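Local coordinates for galacto-N-biose/lacto-N-biose I transporter substrate-binding protein (Bifidobacterium longum, PDB 2Z8F), which serves as the solute-binding protein of an ABC transporter, binding lacto-N-biose I, galacto-N-biose and, in this crystal, lacto-N-tetraose, at residues G29-N34 with L318-L323; N34-K39 with D309-Q314. One frame throughout, in Å; residues are numbered along the deposited sequence.

Contact 1: residues G29-N34 with L318-L323; sequences GMTLVN and LVSQGL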
loop_
_atom_site.group_PDB
_atom_site.type_symbol
_atom_site.label_atom_id
_atom_site.label_comp_id
_atom_site.label_asym_id
_atom_site.label_seq_id
_atom_site.Cartn_x
_atom_site.Cartn_y
_atom_site.Cartn_z
ATOM N N GLY A 29 -19.658 -6.713 3.149
ATOM C CA GLY A 29 -19.160 -6.934 4.512
ATOM C C GLY A 29 -18.516 -5.710 5.151
ATOM O O GLY A 29 -18.364 -5.633 6.379
ATOM N N MET A 30 -18.125 -4.760 4.316
ATOM C CA MET A 30 -17.507 -3.518 4.768
ATOM C C MET A 30 -18.534 -2.436 5.133
ATOM O O MET A 30 -19.672 -2.426 4.604
ATOM C CB MET A 30 -16.593 -3.004 3.667
ATOM C CG MET A 30 -15.481 -3.992 3.355
ATOM S SD MET A 30 -14.294 -3.244 2.248
ATOM C CE MET A 30 -12.909 -4.412 2.366
ATOM N N THR A 31 -18.140 -1.527 6.019
ATOM C CA THR A 31 -18.937 -0.320 6.284
ATOM C C THR A 31 -18.640 0.648 5.152
ATOM O O THR A 31 -17.529 1.162 5.015
ATOM C CB THR A 31 -18.629 0.306 7.683
ATOM O OG1 THR A 31 -18.873 -0.670 8.700
ATOM C CG2 THR A 31 -19.477 1.556 7.924
ATOM N N LEU A 32 -19.630 0.862 4.288
ATOM C CA LEU A 32 -19.386 1.607 3.074
ATOM C C LEU A 32 -19.007 3.045 3.345
ATOM O O LEU A 32 -19.510 3.659 4.285
ATOM C CB LEU A 32 -20.647 1.606 2.197
ATOM C CG LEU A 32 -21.075 0.204 1.780
ATOM C CD1 LEU A 32 -22.482 0.308 1.188
ATOM C CD2 LEU A 32 -20.118 -0.375 0.745
ATOM N N VAL A 33 -18.138 3.591 2.500
ATOM C CA VAL A 33 -17.749 4.987 2.675
ATOM C C VAL A 33 -18.998 5.883 2.739
ATOM O O VAL A 33 -19.089 6.783 3.571
ATOM C CB VAL A 33 -16.769 5.491 1.590
ATOM C CG1 VAL A 33 -16.522 6.971 1.743
ATOM C CG2 VAL A 33 -15.466 4.712 1.668
ATOM N N ASN A 34 -19.994 5.611 1.908
ATOM C CA ASN A 34 -21.171 6.457 1.933
ATOM C C ASN A 34 -21.981 6.393 3.220
ATOM O O ASN A 34 -22.626 7.379 3.597
ATOM C CB ASN A 34 -22.056 6.144 0.746
ATOM C CG ASN A 34 -21.428 6.609 -0.575
ATOM O OD1 ASN A 34 -21.501 5.909 -1.567
ATOM N ND2 ASN A 34 -20.816 7.802 -0.577
ATOM N N LEU A 318 -12.980 2.438 9.233
ATOM C CA LEU A 318 -11.813 2.319 8.348
ATOM C C LEU A 318 -11.225 0.909 8.378
ATOM O O LEU A 318 -10.832 0.353 7.325
ATOM C CB LEU A 318 -10.735 3.320 8.795
ATOM C CG LEU A 318 -11.095 4.823 8.749
ATOM C CD1 LEU A 318 -10.028 5.688 9.440
ATOM C CD2 LEU A 318 -11.303 5.304 7.336
ATOM N N VAL A 319 -11.114 0.333 9.582
ATOM C CA VAL A 319 -10.622 -1.032 9.704
ATOM C C VAL A 319 -11.470 -1.985 8.876
ATOM O O VAL A 319 -10.934 -2.873 8.226
ATOM C CB VAL A 319 -10.508 -1.507 11.174
ATOM C CG1 VAL A 319 -10.313 -3.024 11.271
ATOM C CG2 VAL A 319 -9.385 -0.740 11.903
ATOM N N SER A 320 -12.788 -1.756 8.845
ATOM C CA SER A 320 -13.668 -2.622 8.067
ATOM C C SER A 320 -13.298 -2.674 6.567
ATOM O O SER A 320 -13.515 -3.697 5.893
ATOM C CB SER A 320 -15.140 -2.210 8.254
ATOM O OG SER A 320 -15.517 -1.172 7.368
ATOM N N GLN A 321 -12.736 -1.569 6.068
ATOM C CA GLN A 321 -12.264 -1.451 4.673
ATOM C C GLN A 321 -10.891 -2.099 4.463
ATOM O O GLN A 321 -10.359 -2.111 3.342
ATOM C CB GLN A 321 -12.192 0.031 4.281
ATOM C CG GLN A 321 -13.559 0.751 4.165
ATOM C CD GLN A 321 -14.284 0.540 2.833
ATOM O OE1 GLN A 321 -13.687 0.194 1.799
ATOM N NE2 GLN A 321 -15.606 0.811 2.847
ATOM N N GLY A 322 -10.343 -2.637 5.543
ATOM C CA GLY A 322 -9.032 -3.280 5.543
ATOM C C GLY A 322 -7.911 -2.358 5.982
ATOM O O GLY A 322 -6.739 -2.792 6.026
ATOM N N LEU A 323 -8.233 -1.096 6.269
ATOM C CA LEU A 323 -7.184 -0.111 6.576
ATOM C C LEU A 323 -6.538 -0.361 7.914
ATOM O O LEU A 323 -7.194 -0.786 8.879
ATOM C CB LEU A 323 -7.729 1.316 6.545
ATOM C CG LEU A 323 -8.425 1.685 5.231
ATOM C CD1 LEU A 323 -8.779 3.149 5.245
ATOM C CD2 LEU A 323 -7.612 1.274 3.982
#
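Met-30 and Ser-320 bring the two backbones closest, CA to CA 5.1 Å, where the loop entering helix 33-43 passes the last turn of helix 315-320. Two hydrogen bonds flank Thr-31. Its N-H points at Ser-320 OG over 3.0 Å, and its carbonyl O accepts from Gln-321 NE2 at 2.9 Å. The amide donor stands above the carbonyl plane, yet Thr-31 O lies close to the plane of the Gln-321 amide. Ser-320 OG, set between its own backbone N and carbonyl carbon (chi1 85°), also bonds to Asp-317 O, so the hydroxyl ties the helix end to the loop. That end is closed by a Schellman motif, with Gly-322 at positive phi; just beyond it the chain reaches Leu-323, which touches a galactose of the bound glycan. In this periplasmic-binding-protein-like fold the contact thus sits beside the sugar pocket. Met-30 crosses Gln-321 at about a right angle, its extended chain running over the end of the helix. Its CG lies 3.2 Å from Ser-320 O, while SD and CE lie against Gln-321, SD by OE1 and CE by the carbonyl O. The Gln-321 chain bends at chi2 (-82°), which sets CD off the line of the chain, and its amide is gripped at both ends, OE1 accepting from Asp-26 N while NE2 serves Thr-31 O.

Contact 2: residues N34-K39 with D309-Q314; sequences NDIVAK and DWFNTQ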
loop_
_atom_site.group_PDB
_atom_site.type_symbol
_atom_site.label_atom_id
_atom_site.label_comp_id
_atom_site.label_asym_id
_atom_site.label_seq_id
_atom_site.Cartn_x
_atom_site.Cartn_y
_atom_site.Cartn_z
ATOM N N ASN A 34 -19.994 5.611 1.908
ATOM C CA ASN A 34 -21.171 6.457 1.933
ATOM C C ASN A 34 -21.981 6.393 3.220
ATOM O O ASN A 34 -22.626 7.379 3.597
ATOM C CB ASN A 34 -22.056 6.144 0.746
ATOM C CG ASN A 34 -21.428 6.609 -0.575
ATOM O OD1 ASN A 34 -21.501 5.909 -1.567
ATOM N ND2 ASN A 34 -20.816 7.802 -0.577
ATOM N N ASP A 35 -21.931 5.243 3.881
ATOM C CA ASP A 35 -22.610 5.065 5.160
ATOM C C ASP A 35 -21.814 5.753 6.279
ATOM O O ASP A 35 -22.401 6.265 7.229
ATOM C CB ASP A 35 -22.880 3.595 5.436
ATOM C CG ASP A 35 -23.974 3.032 4.522
ATOM O OD1 ASP A 35 -24.963 3.747 4.288
ATOM O OD2 ASP A 35 -23.825 1.916 4.021
ATOM N N ILE A 36 -20.490 5.812 6.148
ATOM C CA ILE A 36 -19.692 6.572 7.112
ATOM C C ILE A 36 -20.004 8.083 6.965
ATOM O O ILE A 36 -20.367 8.789 7.944
ATOM C CB ILE A 36 -18.162 6.311 6.910
ATOM C CG1 ILE A 36 -17.831 4.810 7.002
ATOM C CG2 ILE A 36 -17.334 7.128 7.941
ATOM C CD1 ILE A 36 -16.416 4.442 6.440
ATOM N N VAL A 37 -19.899 8.577 5.732
ATOM C CA VAL A 37 -20.121 9.977 5.413
ATOM C C VAL A 37 -21.564 10.388 5.762
ATOM O O VAL A 37 -21.788 11.494 6.224
ATOM C CB VAL A 37 -19.751 10.289 3.938
ATOM C CG1 VAL A 37 -20.067 11.721 3.568
ATOM C CG2 VAL A 37 -18.236 10.049 3.750
ATOM N N ALA A 38 -22.533 9.481 5.593
ATOM C CA ALA A 38 -23.916 9.810 5.977
ATOM C C ALA A 38 -24.068 10.211 7.447
ATOM O O ALA A 38 -24.907 11.051 7.787
ATOM C CB ALA A 38 -24.865 8.668 5.645
ATOM N N LYS A 39 -23.267 9.598 8.310
ATOM C CA LYS A 39 -23.255 9.967 9.733
ATOM C C LYS A 39 -22.792 11.417 9.905
ATOM O O LYS A 39 -23.400 12.192 10.667
ATOM C CB LYS A 39 -22.325 9.030 10.503
ATOM C CG LYS A 39 -22.783 7.583 10.539
ATOM C CD LYS A 39 -21.802 6.706 11.368
ATOM C CE LYS A 39 -21.766 7.103 12.842
ATOM N NZ LYS A 39 -20.772 6.281 13.638
ATOM N N ASP A 309 -10.470 15.108 9.228
ATOM C CA ASP A 309 -10.040 14.680 10.531
ATOM C C ASP A 309 -11.068 13.759 11.178
ATOM O O ASP A 309 -10.713 12.754 11.779
ATOM C CB ASP A 309 -9.739 15.872 11.435
ATOM C CG ASP A 309 -9.513 15.462 12.854
ATOM O OD1 ASP A 309 -8.392 14.950 13.148
ATOM O OD2 ASP A 309 -10.444 15.617 13.682
ATOM N N TRP A 310 -12.353 14.107 11.058
ATOM C CA TRP A 310 -13.383 13.224 11.582
ATOM C C TRP A 310 -13.339 11.874 10.838
ATOM O O TRP A 310 -13.297 10.805 11.464
ATOM C CB TRP A 310 -14.785 13.872 11.466
ATOM C CG TRP A 310 -15.895 12.972 11.965
ATOM C CD1 TRP A 310 -16.363 12.845 13.257
ATOM C CD2 TRP A 310 -16.663 12.053 11.174
ATOM N NE1 TRP A 310 -17.374 11.900 13.308
ATOM C CE2 TRP A 310 -17.578 11.409 12.041
ATOM C CE3 TRP A 310 -16.668 11.715 9.810
ATOM C CZ2 TRP A 310 -18.495 10.440 11.585
ATOM C CZ3 TRP A 310 -17.558 10.759 9.369
ATOM C CH2 TRP A 310 -18.467 10.140 10.250
ATOM N N PHE A 311 -13.337 11.922 9.505
ATOM C CA PHE A 311 -13.410 10.690 8.722
ATOM C C PHE A 311 -12.237 9.773 9.045
ATOM O O PHE A 311 -12.417 8.576 9.269
ATOM C CB PHE A 311 -13.475 10.998 7.215
ATOM C CG PHE A 311 -13.706 9.782 6.367
ATOM C CD1 PHE A 311 -15.004 9.370 6.061
ATOM C CD2 PHE A 311 -12.634 9.054 5.867
ATOM C CE1 PHE A 311 -15.214 8.243 5.279
ATOM C CE2 PHE A 311 -12.810 7.932 5.106
ATOM C CZ PHE A 311 -14.119 7.518 4.779
ATOM N N ASN A 312 -11.039 10.343 9.099
ATOM C CA ASN A 312 -9.826 9.551 9.308
ATOM C C ASN A 312 -9.639 9.080 10.742
ATOM O O ASN A 312 -8.677 8.354 11.041
ATOM C CB ASN A 312 -8.591 10.333 8.852
ATOM C CG ASN A 312 -8.431 10.346 7.353
ATOM O OD1 ASN A 312 -9.289 9.838 6.609
ATOM N ND2 ASN A 312 -7.309 10.901 6.889
ATOM N N THR A 313 -10.542 9.494 11.634
ATOM C CA THR A 313 -10.558 8.973 13.003
ATOM C C THR A 313 -11.751 8.048 13.308
ATOM O O THR A 313 -11.977 7.681 14.465
ATOM C CB THR A 313 -10.415 10.115 14.098
ATOM O OG1 THR A 313 -11.447 11.089 13.936
ATOM C CG2 THR A 313 -9.061 10.811 13.983
ATOM N N GLN A 314 -12.492 7.638 12.268
ATOM C CA GLN A 314 -13.543 6.612 12.442
ATOM C C GLN A 314 -12.917 5.221 12.374
ATOM O O GLN A 314 -13.149 4.439 11.451
ATOM C CB GLN A 314 -14.673 6.785 11.392
ATOM C CG GLN A 314 -15.333 8.185 11.448
ATOM C CD GLN A 314 -15.693 8.580 12.884
ATOM O OE1 GLN A 314 -16.542 7.958 13.514
ATOM N NE2 GLN A 314 -15.009 9.582 13.415
HETATM O O HOH W 1 -18.263 6.236 12.487
#
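Ile-36 and Val-37 of helix 33-43 meet the ring of Phe-311, of helix 301-311, while Ile-36 also reaches Trp-310. Followed outward, Ile-36 begins with CB 3.9 Å from Phe-311 CE1. Its CG2 branch, anti to the backbone N, touches both aromatic side chains, 3.6 Å from Phe-311 CE1 and 3.9 Å from Trp-310 CZ3, with Gln-314 CG a little farther off. The other branch ends in CD1, which lies at 4.2 Å from both CE1 and CZ of Phe-311. Val-37 CG2 adds a further methyl, 3.8 Å from Phe-311 CE1. An alanine in place of Phe-311 would probably leave the methyls of Ile-36 and Val-37 facing a gap and deprive Tyr-20 of its edge-to-face partner.

Trp-310 turns the edge of its six-membered ring to the helix backbone: CH2 comes within 3.3 Å of Ile-36 O, near the indole plane, and Lys-39 CB packs obliquely by the same carbon. Over one indole face, toward the rim, lies Gln-314 NE2, held there by its bond to Trp-310 O. Thr-313 N reaches that carbonyl from the opposite side of its plane, so two donors grip it beside the type I turn from Phe-311 to Gln-314. The other end of the Gln-314 amide looks across the contact, OE1 accepting from a water that in turn accepts from Lys-39 NZ (2.8 Å).

Val-37 also packs on Val-49 and Ala-51 of strand 47-53, so helix 33-43 lies against both helix 301-311 and the sheet, the layered alpha/beta packing of the lobes of solute-binding proteins.

The centres of the two contacts are 10 Å apart, on the same side of the chain's centre. Both use helix 33-43: contact 1 takes the loop leading into it and its first residues, contact 2 the turns that follow, and Asn-34 belongs to both. On the far side, helices 301-311 and 315-320 succeed each other, so the order runs 29-34, 34-39, 309-314, 318-323, with contact 2 lying within the span that contact 1 closes. They touch directly, for example where Val-33 CG1 meets Phe-311 CZ. Segments some 270 or more residues apart in sequence are thus brought together in what is probably a single lobe, with contact 1 the nearer to the glycan through Leu-323.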